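Local coordinates for flavin reductase domain protein, FMN-binding (Shewanella baltica, PDB 3HMZ) that binds flavin mononucleotide and probably acts as a flavin-dependent oxidoreductase with NAD or NADP as partner, at residues E117-D122 against G156-T161. Numbering follows the deposited sequence.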
ATOM      1  N   GLU A 117     -12.242 -13.851  18.802  1.00 18.90           N
ATOM      2  CA  GLU A 117     -11.178 -13.357  19.690  1.00 20.59           C
ATOM      3  C   GLU A 117      -9.996 -14.299  19.637  1.00 20.91           C
ATOM      4  O   GLU A 117     -10.157 -15.512  19.441  1.00 20.34           O
ATOM      5  CB  GLU A 117     -11.688 -13.208  21.100  1.00 23.09           C
ATOM      6  CG  GLU A 117     -12.716 -12.071  21.193  1.00 26.12           C
ATOM      7  CD  GLU A 117     -13.229 -11.824  22.588  1.00 30.48           C
ATOM      8  OE1 GLU A 117     -13.137 -12.722  23.442  1.00 35.19           O
ATOM      9  OE2 GLU A 117     -13.801 -10.742  22.803  1.00 31.99           O
HETATM   10  N   MSE A 118      -8.809 -13.752  19.858  1.00 23.61           N
HETATM   11  CA  MSE A 118      -7.592 -14.549  19.683  1.00 27.45           C
HETATM   12  C   MSE A 118      -6.454 -14.129  20.545  1.00 29.98           C
HETATM   13  O   MSE A 118      -6.254 -12.949  20.682  1.00 32.17           O
HETATM   14  CB  MSE A 118      -7.110 -14.353  18.203  1.00 26.87           C
HETATM   15  CG  MSE A 118      -6.559 -15.597  17.709  1.00 21.60           C
HETATM   16 SE   MSE A 118      -5.826 -15.872  16.047  0.75 31.53          SE
HETATM   17  CE  MSE A 118      -6.107 -14.266  15.021  1.00 27.64           C
ATOM     18  N   ALA A 119      -5.701 -15.104  21.085  1.00 32.00           N
ATOM     19  CA  ALA A 119      -4.468 -14.863  21.866  1.00 32.83           C
ATOM     20  C   ALA A 119      -4.605 -13.970  23.129  1.00 33.19           C
ATOM     21  O   ALA A 119      -3.683 -13.213  23.431  1.00 35.61           O
ATOM     22  CB  ALA A 119      -3.377 -14.328  20.905  1.00 33.49           C
ATOM     23  N   GLY A 120      -5.728 -14.056  23.852  1.00 32.61           N
ATOM     24  CA  GLY A 120      -6.006 -13.204  25.035  1.00 32.55           C
ATOM     25  C   GLY A 120      -6.148 -11.673  24.847  1.00 33.14           C
ATOM     26  O   GLY A 120      -6.238 -10.935  25.831  1.00 37.94           O
ATOM     27  N   HIS A 121      -6.188 -11.189  23.608  1.00 30.23           N
ATOM     28  CA  HIS A 121      -6.349  -9.766  23.297  1.00 27.24           C
ATOM     29  C   HIS A 121      -7.796  -9.355  23.531  1.00 25.76           C
ATOM     30  O   HIS A 121      -8.715 -10.156  23.311  1.00 29.07           O
ATOM     31  CB  HIS A 121      -6.007  -9.540  21.802  1.00 26.25           C
ATOM     32  CG  HIS A 121      -4.563  -9.765  21.488  1.00 26.69           C
ATOM     33  ND1 HIS A 121      -3.603  -8.831  21.795  1.00 28.80           N
ATOM     34  CD2 HIS A 121      -3.899 -10.832  20.988  1.00 27.90           C
ATOM     35  CE1 HIS A 121      -2.413  -9.292  21.445  1.00 28.63           C
ATOM     36  NE2 HIS A 121      -2.561 -10.515  20.974  1.00 27.03           N
ATOM     37  N   ASP A 122      -8.021  -8.114  23.918  1.00 26.09           N
ATOM     38  CA  ASP A 122      -9.364  -7.600  24.078  1.00 25.76           C
ATOM     39  C   ASP A 122      -9.713  -6.909  22.778  1.00 23.66           C
ATOM     40  O   ASP A 122     -10.004  -5.714  22.729  1.00 25.62           O
ATOM     41  CB  ASP A 122      -9.416  -6.646  25.272  1.00 28.17           C
ATOM     42  CG  ASP A 122     -10.828  -6.248  25.639  1.00 30.28           C
ATOM     43  OD1 ASP A 122     -11.791  -6.988  25.325  1.00 30.99           O
ATOM     44  OD2 ASP A 122     -10.966  -5.164  26.248  1.00 34.66           O
ATOM     45  N   GLY A 156       1.341  -8.901  17.351  1.00 17.61           N
ATOM     46  CA  GLY A 156       1.011 -10.268  17.080  1.00 17.64           C
ATOM     47  C   GLY A 156       0.529 -10.371  15.648  1.00 15.46           C
ATOM     48  O   GLY A 156      -0.035  -9.394  15.125  1.00 17.70           O
ATOM     49  N   ALA A 157       0.785 -11.522  15.012  1.00 15.80           N
ATOM     50  CA  ALA A 157       0.383 -11.739  13.628  1.00 15.67           C
ATOM     51  C   ALA A 157       0.047 -13.193  13.418  1.00 14.67           C
ATOM     52  O   ALA A 157       0.700 -14.082  14.003  1.00 15.82           O
ATOM     53  CB  ALA A 157       1.483 -11.268  12.688  1.00 16.87           C
ATOM     54  N   TRP A 158      -0.981 -13.449  12.595  1.00 15.03           N
ATOM     55  CA  TRP A 158      -1.471 -14.802  12.319  1.00 15.20           C
ATOM     56  C   TRP A 158      -1.996 -14.839  10.897  1.00 14.44           C
ATOM     57  O   TRP A 158      -2.356 -13.811  10.339  1.00 16.48           O
ATOM     58  CB  TRP A 158      -2.621 -15.197  13.285  1.00 15.59           C
ATOM     59  CG  TRP A 158      -2.303 -14.992  14.727  1.00 16.00           C
ATOM     60  CD1 TRP A 158      -1.804 -15.924  15.593  1.00 17.74           C
ATOM     61  CD2 TRP A 158      -2.381 -13.768  15.465  1.00 15.79           C
ATOM     62  NE1 TRP A 158      -1.627 -15.390  16.835  1.00 17.93           N
ATOM     63  CE2 TRP A 158      -1.980 -14.064  16.800  1.00 17.13           C
ATOM     64  CE3 TRP A 158      -2.795 -12.474  15.160  1.00 16.01           C
ATOM     65  CZ2 TRP A 158      -1.964 -13.084  17.807  1.00 17.36           C
ATOM     66  CZ3 TRP A 158      -2.802 -11.507  16.175  1.00 16.10           C
ATOM     67  CH2 TRP A 158      -2.374 -11.823  17.484  1.00 16.48           C
ATOM     68  N   ALA A 159      -2.058 -16.020  10.315  1.00 14.47           N
ATOM     69  CA  ALA A 159      -2.610 -16.183   8.993  1.00 14.95           C
ATOM     70  C   ALA A 159      -3.131 -17.571   8.729  1.00 15.14           C
ATOM     71  O   ALA A 159      -2.698 -18.550   9.355  1.00 16.29           O
ATOM     72  CB  ALA A 159      -1.537 -15.780   7.912  1.00 15.19           C
ATOM     73  N   ASP A 160      -4.035 -17.635   7.758  1.00 15.63           N
ATOM     74  CA  ASP A 160      -4.573 -18.895   7.229  1.00 16.32           C
ATOM     75  C   ASP A 160      -3.449 -19.579   6.463  1.00 14.88           C
ATOM     76  O   ASP A 160      -3.014 -19.074   5.419  1.00 15.88           O
ATOM     77  CB  ASP A 160      -5.773 -18.544   6.340  1.00 17.60           C
ATOM     78  CG  ASP A 160      -6.355 -19.690   5.618  1.00 19.99           C
ATOM     79  OD1 ASP A 160      -5.796 -20.797   5.592  1.00 19.80           O
ATOM     80  OD2 ASP A 160      -7.434 -19.426   5.033  1.00 25.47           O
ATOM     81  N   THR A 161      -3.052 -20.761   6.932  1.00 16.46           N
ATOM     82  CA  THR A 161      -1.926 -21.453   6.339  1.00 17.50           C
ATOM     83  C   THR A 161      -2.146 -21.934   4.919  1.00 17.64           C
ATOM     84  O   THR A 161      -1.181 -22.275   4.256  1.00 20.23           O
ATOM     85  CB  THR A 161      -1.477 -22.643   7.186  1.00 18.32           C
ATOM     86  OG1 THR A 161      -2.552 -23.579   7.326  1.00 19.67           O
ATOM     87  CG2 THR A 161      -0.979 -22.171   8.592  1.00 19.69           C
TER
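A type I' beta turn, M118 to H121, meets the indole of W158 on strand 149-160 of the antiparallel sheet in this flavin reductase-like domain, forming a surface contact away from the FMN pocket. Its main element is a Met-aromatic interaction: M118, a selenomethionine, places SE over one indole face, 4.0 Å from the centroid of the five-membered ring and only 12° off its normal. A bend at the end of the chain (chi3 -6°) brings the methyl CE onto the same face, 3.8 Å from W158 CE3. On the opposite face lies the backbone of G156, where a side chain would run into the indole. The six-membered ring of W158 reaches the turn, with A119 CB 3.6 Å from W158 CZ2. F125 and A134 also border the indole. No hydrogen bond joins the two segments, and an alanine in place of W158 would probably leave the selenium and methyl of M118 without their aromatic face and open a gap between turn and sheet. The H121 ring, inclined at 77° to the indole, completes the contact by bringing NE2 to the indole edge, 3.7 Å from W158 CH2.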